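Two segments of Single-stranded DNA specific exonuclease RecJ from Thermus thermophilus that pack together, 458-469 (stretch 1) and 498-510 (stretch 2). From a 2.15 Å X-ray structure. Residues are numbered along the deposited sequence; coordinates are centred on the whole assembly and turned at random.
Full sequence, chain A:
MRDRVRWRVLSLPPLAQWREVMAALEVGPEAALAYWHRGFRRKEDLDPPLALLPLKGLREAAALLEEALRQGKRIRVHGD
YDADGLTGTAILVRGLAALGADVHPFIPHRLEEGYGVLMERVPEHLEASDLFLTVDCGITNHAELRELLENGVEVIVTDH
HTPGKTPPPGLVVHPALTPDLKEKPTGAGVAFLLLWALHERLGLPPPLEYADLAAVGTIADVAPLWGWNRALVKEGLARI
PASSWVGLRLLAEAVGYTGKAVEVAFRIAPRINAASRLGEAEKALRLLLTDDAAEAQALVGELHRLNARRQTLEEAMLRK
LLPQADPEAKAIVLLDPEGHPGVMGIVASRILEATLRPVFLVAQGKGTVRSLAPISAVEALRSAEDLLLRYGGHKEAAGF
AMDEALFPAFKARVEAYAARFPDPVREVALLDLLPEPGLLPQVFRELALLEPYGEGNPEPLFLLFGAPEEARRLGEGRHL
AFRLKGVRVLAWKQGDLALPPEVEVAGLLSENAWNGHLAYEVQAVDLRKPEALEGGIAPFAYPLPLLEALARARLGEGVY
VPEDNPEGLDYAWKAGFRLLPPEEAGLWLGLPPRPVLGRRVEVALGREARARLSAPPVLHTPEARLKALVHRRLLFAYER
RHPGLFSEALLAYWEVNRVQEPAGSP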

# COMPACT_ATOMS: atom_id res chain seq x y z
N PRO A 458 -1.83 -1.82 2.20
CA PRO A 458 -0.45 -2.26 2.00
C PRO A 458 -0.07 -3.12 3.19
O PRO A 458 -0.68 -3.03 4.24
CB PRO A 458 0.33 -0.95 1.98
CG PRO A 458 -0.41 -0.11 2.94
CD PRO A 458 -1.86 -0.39 2.57
N GLU A 459 0.90 -3.99 3.03
CA GLU A 459 1.30 -4.79 4.15
C GLU A 459 1.81 -3.82 5.25
O GLU A 459 2.49 -2.82 4.96
CB GLU A 459 2.40 -5.74 3.68
CG GLU A 459 2.87 -6.73 4.69
CD GLU A 459 3.74 -7.77 4.05
OE1 GLU A 459 4.01 -7.66 2.83
OE2 GLU A 459 4.15 -8.70 4.74
N PRO A 460 1.44 -4.07 6.51
CA PRO A 460 1.89 -3.19 7.61
C PRO A 460 3.40 -3.22 7.89
O PRO A 460 4.06 -4.26 7.72
CB PRO A 460 1.11 -3.71 8.81
CG PRO A 460 0.92 -5.13 8.50
CD PRO A 460 0.57 -5.14 7.02
N LEU A 461 3.93 -2.08 8.33
CA LEU A 461 5.34 -1.97 8.68
C LEU A 461 5.50 -1.73 10.18
O LEU A 461 4.78 -0.91 10.76
CB LEU A 461 6.01 -0.82 7.94
CG LEU A 461 6.08 -0.91 6.42
CD1 LEU A 461 6.42 0.47 5.88
CD2 LEU A 461 7.10 -1.97 6.01
N PHE A 462 6.42 -2.46 10.80
CA PHE A 462 6.66 -2.29 12.23
C PHE A 462 7.95 -1.50 12.43
O PHE A 462 8.83 -1.45 11.56
CB PHE A 462 6.81 -3.64 12.96
CG PHE A 462 5.54 -4.43 13.08
CD1 PHE A 462 5.15 -5.31 12.08
CD2 PHE A 462 4.69 -4.24 14.17
CE1 PHE A 462 3.94 -6.01 12.17
CE2 PHE A 462 3.49 -4.92 14.26
CZ PHE A 462 3.11 -5.82 13.25
N LEU A 463 8.07 -0.90 13.60
CA LEU A 463 9.26 -0.14 13.90
C LEU A 463 10.10 -0.98 14.84
O LEU A 463 9.57 -1.56 15.78
CB LEU A 463 8.86 1.17 14.56
CG LEU A 463 9.97 2.07 15.11
CD1 LEU A 463 10.76 2.70 13.94
CD2 LEU A 463 9.34 3.16 15.98
N LEU A 464 11.38 -1.08 14.54
CA LEU A 464 12.34 -1.78 15.39
C LEU A 464 13.35 -0.68 15.71
O LEU A 464 13.51 0.28 14.93
CB LEU A 464 13.03 -2.93 14.68
CG LEU A 464 12.18 -4.17 14.42
CD1 LEU A 464 11.12 -3.83 13.36
CD2 LEU A 464 13.08 -5.31 13.93
N PHE A 465 14.02 -0.82 16.85
CA PHE A 465 14.96 0.21 17.28
C PHE A 465 16.06 -0.40 18.13
O PHE A 465 15.82 -1.33 18.90
CB PHE A 465 14.21 1.26 18.10
CG PHE A 465 15.04 2.47 18.45
CD1 PHE A 465 15.88 2.46 19.57
CD2 PHE A 465 15.01 3.60 17.66
CE1 PHE A 465 16.68 3.58 19.88
CE2 PHE A 465 15.81 4.73 17.96
CZ PHE A 465 16.65 4.71 19.08
N GLY A 466 17.28 0.13 17.98
CA GLY A 466 18.37 -0.37 18.79
C GLY A 466 19.76 -0.31 18.20
O GLY A 466 20.02 0.34 17.17
N ALA A 467 20.68 -0.99 18.88
CA ALA A 467 22.05 -1.07 18.43
C ALA A 467 22.11 -2.40 17.72
O ALA A 467 21.86 -3.45 18.31
CB ALA A 467 23.02 -1.04 19.62
N PRO A 468 22.40 -2.38 16.42
CA PRO A 468 22.48 -3.60 15.62
C PRO A 468 23.57 -4.51 16.15
O PRO A 468 24.56 -4.03 16.70
CB PRO A 468 22.78 -3.08 14.22
CG PRO A 468 23.57 -1.83 14.50
CD PRO A 468 22.81 -1.20 15.63
N GLU A 469 23.40 -5.82 15.97
CA GLU A 469 24.39 -6.78 16.43
C GLU A 469 24.49 -7.95 15.48
O GLU A 469 23.55 -8.23 14.73
CB GLU A 469 24.03 -7.30 17.82
CG GLU A 469 22.65 -7.86 17.89
CD GLU A 469 21.91 -7.36 19.11
OE1 GLU A 469 20.66 -7.45 19.14
OE2 GLU A 469 22.59 -6.88 20.04
N ALA A 498 27.93 -0.68 7.03
CA ALA A 498 28.34 -0.35 8.38
C ALA A 498 27.18 0.52 8.91
O ALA A 498 26.92 1.62 8.41
CB ALA A 498 29.65 0.44 8.38
N LEU A 499 26.47 0.00 9.90
CA LEU A 499 25.34 0.72 10.46
C LEU A 499 25.75 1.66 11.59
O LEU A 499 26.70 1.40 12.33
CB LEU A 499 24.30 -0.28 10.99
CG LEU A 499 23.70 -1.32 10.04
CD1 LEU A 499 23.26 -0.64 8.75
CD2 LEU A 499 24.72 -2.41 9.75
N PRO A 500 25.03 2.78 11.73
CA PRO A 500 25.41 3.67 12.83
C PRO A 500 25.30 2.90 14.15
O PRO A 500 24.76 1.79 14.18
CB PRO A 500 24.42 4.83 12.71
CG PRO A 500 23.30 4.29 11.85
CD PRO A 500 23.99 3.38 10.89
N PRO A 501 25.83 3.46 15.25
CA PRO A 501 25.76 2.76 16.53
C PRO A 501 24.33 2.43 16.97
O PRO A 501 24.08 1.45 17.68
CB PRO A 501 26.49 3.71 17.49
CG PRO A 501 26.34 5.06 16.84
CD PRO A 501 26.51 4.77 15.38
N GLU A 502 23.39 3.26 16.53
CA GLU A 502 21.99 3.05 16.83
C GLU A 502 21.19 3.27 15.56
O GLU A 502 21.42 4.23 14.82
CB GLU A 502 21.51 4.04 17.89
CG GLU A 502 21.35 3.45 19.28
CD GLU A 502 20.41 4.31 20.12
OE1 GLU A 502 20.18 3.99 21.31
OE2 GLU A 502 19.89 5.30 19.56
N VAL A 503 20.23 2.38 15.32
CA VAL A 503 19.39 2.49 14.13
C VAL A 503 17.90 2.39 14.41
O VAL A 503 17.46 1.96 15.49
CB VAL A 503 19.73 1.38 13.10
CG1 VAL A 503 21.16 1.50 12.62
CG2 VAL A 503 19.50 0.02 13.72
N GLU A 504 17.13 2.80 13.42
CA GLU A 504 15.68 2.72 13.47
C GLU A 504 15.36 1.95 12.19
O GLU A 504 15.98 2.19 11.16
CB GLU A 504 15.05 4.11 13.41
CG GLU A 504 14.54 4.56 14.73
CD GLU A 504 13.95 5.93 14.67
OE1 GLU A 504 13.20 6.23 15.62
OE2 GLU A 504 14.22 6.70 13.71
N VAL A 505 14.40 1.04 12.26
CA VAL A 505 14.03 0.25 11.09
C VAL A 505 12.53 0.17 10.90
O VAL A 505 11.81 -0.08 11.87
CB VAL A 505 14.50 -1.21 11.22
CG1 VAL A 505 13.96 -2.03 10.02
CG2 VAL A 505 16.02 -1.28 11.29
N ALA A 506 12.07 0.37 9.66
CA ALA A 506 10.67 0.25 9.31
C ALA A 506 10.67 -1.08 8.58
O ALA A 506 11.26 -1.19 7.50
CB ALA A 506 10.25 1.34 8.39
N GLY A 507 10.03 -2.11 9.13
CA GLY A 507 10.09 -3.38 8.44
C GLY A 507 8.88 -4.27 8.38
O GLY A 507 7.97 -4.15 9.18
N LEU A 508 8.91 -5.20 7.43
CA LEU A 508 7.83 -6.16 7.22
C LEU A 508 8.11 -7.43 8.03
O LEU A 508 9.21 -7.99 7.93
CB LEU A 508 7.74 -6.52 5.73
CG LEU A 508 7.44 -5.35 4.80
CD1 LEU A 508 7.92 -5.66 3.34
CD2 LEU A 508 5.92 -5.09 4.85
N LEU A 509 7.13 -7.87 8.80
CA LEU A 509 7.28 -9.09 9.59
C LEU A 509 7.20 -10.22 8.56
O LEU A 509 6.19 -10.37 7.86
CB LEU A 509 6.12 -9.27 10.57
CG LEU A 509 6.40 -10.00 11.90
CD1 LEU A 509 5.16 -10.73 12.30
CD2 LEU A 509 7.61 -10.95 11.83
N SER A 510 8.24 -11.03 8.47
CA SER A 510 8.25 -12.09 7.48
C SER A 510 8.35 -13.50 8.04
O SER A 510 8.98 -13.74 9.09
CB SER A 510 9.43 -11.87 6.53
OG SER A 510 9.58 -10.50 6.26
O HOH W 1 3.39 -9.15 7.21
O HOH W 2 4.67 -6.69 8.76

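The apolar centre of this contact lies in a two-stranded antiparallel pairing, strand 462-466 against strand 503-510, and the side chains alternate between the two faces of the sheet. On one face Leu 464 and Val 505 sit directly across from each other, CB of Leu 464 lying 4.1 Å from CB of Val 505. Branched aliphatic side chains suit these places because both are buried and neither has a polar group to satisfy. Phe 462 lies on the same face, its ring reaching along the sheet until CE1 is 4.2 Å from CB of Leu 509. Its directly paired residue is Gly 507, whose carbonyl O lies at the ring edge, near its plane.

The other face carries Leu 463 with Ala 506 and Phe 465 with Glu 504. The small methyl of Ala 506 asks for little room beside Leu 463. Phe 465, with chi1 in the t well, brings the end of its side chain close to the neighbouring strand: CD2 of Phe 465 meets CG of Glu 504 at 3.1 Å, near the ring plane, while the O of Val 503 lies over one ring face. Glu 504 thus offers its aliphatic portion to the ring, and its OE2 is hydrogen-bonded elsewhere in the structure.

Between the two layers of side chains runs a ladder of six backbone hydrogen bonds. Phe 462 N donates to Gly 507 O and Gly 507 N to Phe 462 O, both at 2.8 Å. Leu 464 and Val 505 form reciprocal N-to-O bonds, both 2.9 Å. Gly 466 N reaches Val 503 O at 3.1 Å, and Val 503 N returns to Gly 466 O at 2.8 Å. Gly 466 has phi/psi of 150/-169, where a CB would jam against the preceding carbonyl; glycine lets the strand keep its last rung.

Beyond that rung, Pro 468 has no N-H with which to continue the ladder; its ring instead supplies a compact apolar surface, with CD 4.0 Å from Val 503 CG2 and CG 3.9 Å from Leu 499 CB. At the opposite end, CD2 of Leu 461 touches CD2 of Leu 508 at 3.5 Å, and Glu 459 lays its CG 3.5 Å from that same Leu 508 CD2.

The polar edge is completed by water. One molecule donates to Glu 459 OE2 (2.6 Å) and Leu 509 O (3.1 Å); another donates to Pro 460 O (2.7 Å) and accepts from Leu 509 N (2.7 Å).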